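Local atomic coordinates of cocosin 1 acidic chain (Cocos nucifera, PDB entry 5WPW), a protein that serves as a seed storage protein of coconut, a hexameric 11S globulin that acts as a nutrient reservoir and is a potential food allergen. Residues 59-64 with 122-127; 74-79 with 106-111. The protein carries 2 engineered substitutions. All coordinates share one frame; numbering follows the deposited sequence.

Contact 1. Residues 59-64 with 122-127; sequences APRLVY and FAYWCY
Arg61 and Tyr124 meet across the interior of the N-terminal cupin domain, and with Val63 they provide nearly all of a small, wholly buried contact. The two backbones stay well apart: even at the closest pair, Val63 and Cys126, the CA atoms are 11.2 Å apart. The contact illustrates how sheets too distant for backbone bonds are joined by long side chains and a water molecule, with no direct hydrogen bond.

Arg61, the first residue of strand 61-67, extends across the gap. Its CG lies between the backbone N and the carbonyl carbon (chi1 88°), and after an extended chi2 the chain bends at chi3, which sets the guanidinium beside the tyrosine. NH1 of Arg61 comes within 4.1 Å of CD2 of Tyr124, with the two flat groups inclined at 56°; the approach is oblique, a van der Waals contact and no stack. The other terminal nitrogen, NH2 of Arg61, donates to a water oxygen 3.2 Å away, in the guanidinium plane at its edge. That water also sits 3.1 Å from O of Phe122, linking the buried guanidinium to the backbone of the opposing segment.

Two residues further on, Val63 again points inward. One of its methyls, CG2, lies 4.4 Å from OH of Tyr124, a loose van der Waals approach to the phenol oxygen of a ring that extends across the interior with its CG anti to the backbone N (chi1 170°).

The pairing thus joins the two sheets of the cupin jelly-roll barrel. Strand 61-67 runs antiparallel between strands 134-140 and 114-118, Arg61 packing on Thr138 and Val118, while strand 124-127 belongs to the other sheet, paired with strands 50-57 and 70-74; Tyr124 touches both Val72 and Val118.

Contact 2. Residues 74-79 with 106-111; sequences LVMPGC and KVYQFQ
Tyr108 presents one edge of its ring to Leu74 and its hydroxyl end to Met76, and this is the close-packed part of the contact. CE2 of Tyr108 lies 4.0 Å from N of Leu74, which sits near the ring plane, and the same ring carbon is 4.1 Å from CB of Leu74. Further along, the methyl CE of Met76 packs 3.7 Å from OH of Tyr108, the two side chains crossing at roughly a right angle. With CG anti to the carbonyl carbon (chi1 -53°), the ring of Tyr108 is carried alongside Leu74, edge first, at the end of strand 70-74.

The other side is wet, and OH of Tyr108 belongs to both. O of Leu74 accepts from two waters: one, at 2.9 Å from that oxygen, also donates to O of Lys106, while the second, at 2.6 Å from O of Leu74, accepts a 3.2 Å bond from OH of Tyr108. The first water thus appears to stand in for direct pairing with segment 106-111.

Up to this point strands 70-74 and 107-110 are antiparallel neighbours, with backbone bonds joining Tyr108 to Val72 and Phe110 to Gly70. Val75 still bonds to Ala123 on the other flank; the chain then turns away through a type II beta turn, Met76 to Cys79, ending at the disulfide to Cys246 that ties the acidic chain to the basic one.

Both contacts belong to the N-terminal cupin domain, with centres about 10 Å apart, and strand 124-127 and strand 107-110 lie on the two sides of strand 70-74 in one sheet. Along the chain, contact 2 falls wholly between the two segments of contact 1. They touch directly: Ala123 O probably accepts a hydrogen bond from Val75 N at 2.9 Å, and CB of Phe122 packs 3.7 Å from CD1 of Leu74. Contact 1 spans the barrel interior, its centre about 10 Å from the centre of the chain, whereas that of contact 2 is about 18 Å away. Assembly joins them as well, since Phe122 and Pro77 both pack on Ile305 of a second subunit.

Contact 1. Residues 59-64 with 122-127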
# COMPACT_ATOMS: atom_id res chain seq x y z
N ALA A 59 9.92 17.46 15.33
CA ALA A 59 10.48 16.94 14.08
C ALA A 59 11.07 15.55 14.28
O ALA A 59 11.65 15.27 15.34
CB ALA A 59 11.56 17.88 13.56
N PRO A 60 10.90 14.64 13.32
CA PRO A 60 11.59 13.35 13.41
C PRO A 60 13.09 13.59 13.25
O PRO A 60 13.52 14.59 12.67
CB PRO A 60 11.01 12.55 12.25
CG PRO A 60 10.63 13.59 11.22
CD PRO A 60 10.17 14.80 12.04
N ARG A 61 13.88 12.67 13.80
CA ARG A 61 15.33 12.82 13.78
C ARG A 61 16.05 11.49 13.62
O ARG A 61 15.50 10.43 13.89
CB ARG A 61 15.82 13.52 15.06
CG ARG A 61 16.11 12.60 16.19
CD ARG A 61 16.32 13.37 17.47
NE ARG A 61 15.05 13.62 18.12
CZ ARG A 61 14.94 14.06 19.37
NH1 ARG A 61 16.04 14.28 20.09
NH2 ARG A 61 13.74 14.25 19.89
N LEU A 62 17.30 11.57 13.14
CA LEU A 62 18.26 10.48 13.18
C LEU A 62 19.42 10.95 14.03
O LEU A 62 19.87 12.10 13.87
CB LEU A 62 18.80 10.11 11.79
CG LEU A 62 17.82 9.51 10.79
CD1 LEU A 62 18.63 8.93 9.63
CD2 LEU A 62 16.96 8.46 11.46
N VAL A 63 19.84 10.11 14.97
CA VAL A 63 21.01 10.35 15.82
C VAL A 63 22.11 9.40 15.39
O VAL A 63 21.87 8.19 15.27
CB VAL A 63 20.66 10.15 17.31
CG1 VAL A 63 21.87 10.51 18.17
CG2 VAL A 63 19.43 10.96 17.69
N TYR A 64 23.31 9.91 15.16
CA TYR A 64 24.46 9.05 14.92
C TYR A 64 25.39 9.10 16.13
O TYR A 64 25.81 10.18 16.52
CB TYR A 64 25.24 9.45 13.66
CG TYR A 64 26.44 8.55 13.39
CD1 TYR A 64 26.27 7.23 12.96
CD2 TYR A 64 27.73 9.02 13.56
CE1 TYR A 64 27.37 6.41 12.71
CE2 TYR A 64 28.83 8.21 13.31
CZ TYR A 64 28.64 6.91 12.90
OH TYR A 64 29.73 6.12 12.66
N PHE A 122 7.53 11.68 20.41
CA PHE A 122 7.80 10.59 21.34
C PHE A 122 8.86 11.01 22.36
O PHE A 122 9.92 11.49 21.98
CB PHE A 122 8.32 9.33 20.62
CG PHE A 122 7.29 8.61 19.77
CD1 PHE A 122 6.44 9.30 18.92
CD2 PHE A 122 7.21 7.22 19.78
CE1 PHE A 122 5.51 8.63 18.14
CE2 PHE A 122 6.29 6.55 19.00
CZ PHE A 122 5.43 7.26 18.18
N ALA A 123 8.59 10.77 23.64
CA ALA A 123 9.58 11.05 24.69
C ALA A 123 10.79 10.14 24.59
O ALA A 123 10.68 8.92 24.43
CB ALA A 123 8.94 10.93 26.07
N TYR A 124 11.97 10.74 24.76
CA TYR A 124 13.27 10.12 24.53
C TYR A 124 14.24 10.53 25.64
O TYR A 124 14.25 11.70 26.03
CB TYR A 124 13.81 10.58 23.18
CG TYR A 124 15.24 10.25 22.82
CD1 TYR A 124 15.57 8.99 22.36
CD2 TYR A 124 16.24 11.22 22.88
CE1 TYR A 124 16.87 8.67 22.00
CE2 TYR A 124 17.55 10.91 22.52
CZ TYR A 124 17.85 9.63 22.08
OH TYR A 124 19.14 9.29 21.71
N TRP A 125 15.06 9.58 26.12
CA TRP A 125 16.12 9.89 27.07
C TRP A 125 17.33 8.99 26.79
O TRP A 125 17.22 7.94 26.15
CB TRP A 125 15.64 9.75 28.54
CG TRP A 125 15.12 8.39 28.91
CD1 TRP A 125 13.81 7.98 28.90
CD2 TRP A 125 15.88 7.27 29.36
NE1 TRP A 125 13.72 6.67 29.30
CE2 TRP A 125 14.98 6.21 29.58
CE3 TRP A 125 17.26 7.05 29.58
CZ2 TRP A 125 15.39 4.95 30.01
CZ3 TRP A 125 17.67 5.79 30.01
CH2 TRP A 125 16.74 4.76 30.22
N CYS A 126 18.49 9.40 27.31
CA CYS A 126 19.78 8.85 26.90
C CYS A 126 20.72 8.87 28.09
O CYS A 126 20.93 9.94 28.67
CB CYS A 126 20.39 9.68 25.78
SG CYS A 126 21.94 9.04 25.15
N TYR A 127 21.31 7.72 28.43
CA TYR A 127 22.21 7.65 29.58
C TYR A 127 23.54 7.02 29.18
O TYR A 127 23.58 5.95 28.55
CB TYR A 127 21.57 6.85 30.72
CG TYR A 127 22.50 6.57 31.91
CD1 TYR A 127 22.86 7.59 32.80
CD2 TYR A 127 23.00 5.29 32.15
CE1 TYR A 127 23.71 7.33 33.91
CE2 TYR A 127 23.86 5.02 33.25
CZ TYR A 127 24.21 6.04 34.12
OH TYR A 127 25.04 5.77 35.21
O HOH W 1 10.59 13.50 19.69

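Contact 2. Residues 74-79 with 106-111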
# COMPACT_ATOMS: atom_id res chain seq x y z
N LEU A 74 13.02 5.13 24.56
CA LEU A 74 12.02 5.74 23.71
C LEU A 74 10.67 5.26 24.19
O LEU A 74 10.40 4.05 24.20
CB LEU A 74 12.25 5.34 22.25
CG LEU A 74 11.21 5.85 21.27
CD1 LEU A 74 11.40 7.33 21.17
CD2 LEU A 74 11.42 5.19 19.92
N VAL A 75 9.84 6.18 24.62
CA VAL A 75 8.53 5.80 25.16
C VAL A 75 7.51 5.83 24.03
O VAL A 75 7.27 6.88 23.42
CB VAL A 75 8.12 6.71 26.31
CG1 VAL A 75 6.74 6.32 26.79
CG2 VAL A 75 9.15 6.63 27.44
N MET A 76 6.88 4.68 23.77
CA MET A 76 5.85 4.59 22.74
C MET A 76 4.49 4.63 23.42
O MET A 76 4.12 3.66 24.10
CB MET A 76 6.01 3.31 21.93
CG MET A 76 7.45 3.06 21.49
SD MET A 76 7.59 2.28 19.86
CE MET A 76 9.37 2.09 19.71
N PRO A 77 3.72 5.72 23.30
CA PRO A 77 2.47 5.85 24.05
C PRO A 77 1.44 4.78 23.69
O PRO A 77 1.17 4.51 22.52
CB PRO A 77 1.97 7.25 23.66
CG PRO A 77 2.73 7.62 22.44
CD PRO A 77 4.05 6.94 22.55
N GLY A 78 0.83 4.21 24.72
CA GLY A 78 -0.20 3.22 24.51
C GLY A 78 0.32 1.80 24.41
O GLY A 78 -0.49 0.87 24.25
N CYS A 79 1.72 1.60 24.47
CA CYS A 79 2.39 0.32 24.50
C CYS A 79 2.59 -0.12 25.94
O CYS A 79 2.79 0.72 26.83
CB CYS A 79 3.74 0.41 23.79
SG CYS A 79 3.51 0.62 21.95
N LYS A 106 10.92 -0.94 27.25
CA LYS A 106 12.18 -1.58 26.89
C LYS A 106 13.25 -0.53 26.64
O LYS A 106 12.98 0.55 26.12
CB LYS A 106 11.98 -2.45 25.66
CG LYS A 106 11.28 -1.73 24.52
CD LYS A 106 10.91 -2.66 23.36
CE LYS A 106 9.58 -3.38 23.61
NZ LYS A 106 9.10 -4.10 22.38
N VAL A 107 14.49 -0.83 27.03
CA VAL A 107 15.56 0.13 26.89
C VAL A 107 16.53 -0.40 25.85
O VAL A 107 16.67 -1.62 25.66
CB VAL A 107 16.23 0.40 28.24
CG1 VAL A 107 15.19 1.01 29.20
CG2 VAL A 107 16.77 -0.89 28.79
N TYR A 108 17.15 0.52 25.13
CA TYR A 108 17.95 0.22 23.96
C TYR A 108 19.41 0.55 24.26
O TYR A 108 19.74 1.70 24.59
CB TYR A 108 17.45 1.03 22.77
CG TYR A 108 15.98 0.87 22.50
CD1 TYR A 108 15.52 -0.12 21.64
CD2 TYR A 108 15.03 1.71 23.08
CE1 TYR A 108 14.18 -0.28 21.38
CE2 TYR A 108 13.67 1.56 22.83
CZ TYR A 108 13.26 0.55 21.97
OH TYR A 108 11.91 0.37 21.70
N GLN A 109 20.27 -0.44 24.14
CA GLN A 109 21.69 -0.24 24.43
C GLN A 109 22.42 0.05 23.14
O GLN A 109 22.37 -0.75 22.20
CB GLN A 109 22.26 -1.46 25.15
CG GLN A 109 21.56 -1.65 26.47
CD GLN A 109 22.38 -2.44 27.44
OE1 GLN A 109 23.48 -2.02 27.82
NE2 GLN A 109 21.87 -3.60 27.84
N PHE A 110 23.08 1.19 23.08
CA PHE A 110 23.68 1.67 21.85
C PHE A 110 25.20 1.70 21.98
O PHE A 110 25.77 1.54 23.06
CB PHE A 110 23.14 3.05 21.50
CG PHE A 110 23.57 4.14 22.43
CD1 PHE A 110 24.74 4.85 22.20
CD2 PHE A 110 22.78 4.50 23.51
CE1 PHE A 110 25.14 5.87 23.04
CE2 PHE A 110 23.17 5.53 24.35
CZ PHE A 110 24.35 6.21 24.12
N GLN A 111 25.86 1.91 20.85
CA GLN A 111 27.32 1.90 20.84
C GLN A 111 27.79 2.70 19.64
O GLN A 111 26.99 3.15 18.82
CB GLN A 111 27.85 0.46 20.80
CG GLN A 111 27.75 -0.22 19.43
CD GLN A 111 28.69 -1.42 19.29
OE1 GLN A 111 29.84 -1.28 18.87
NE2 GLN A 111 28.19 -2.61 19.64
O HOH W 2 11.60 2.79 26.55
O HOH W 3 9.79 1.51 23.83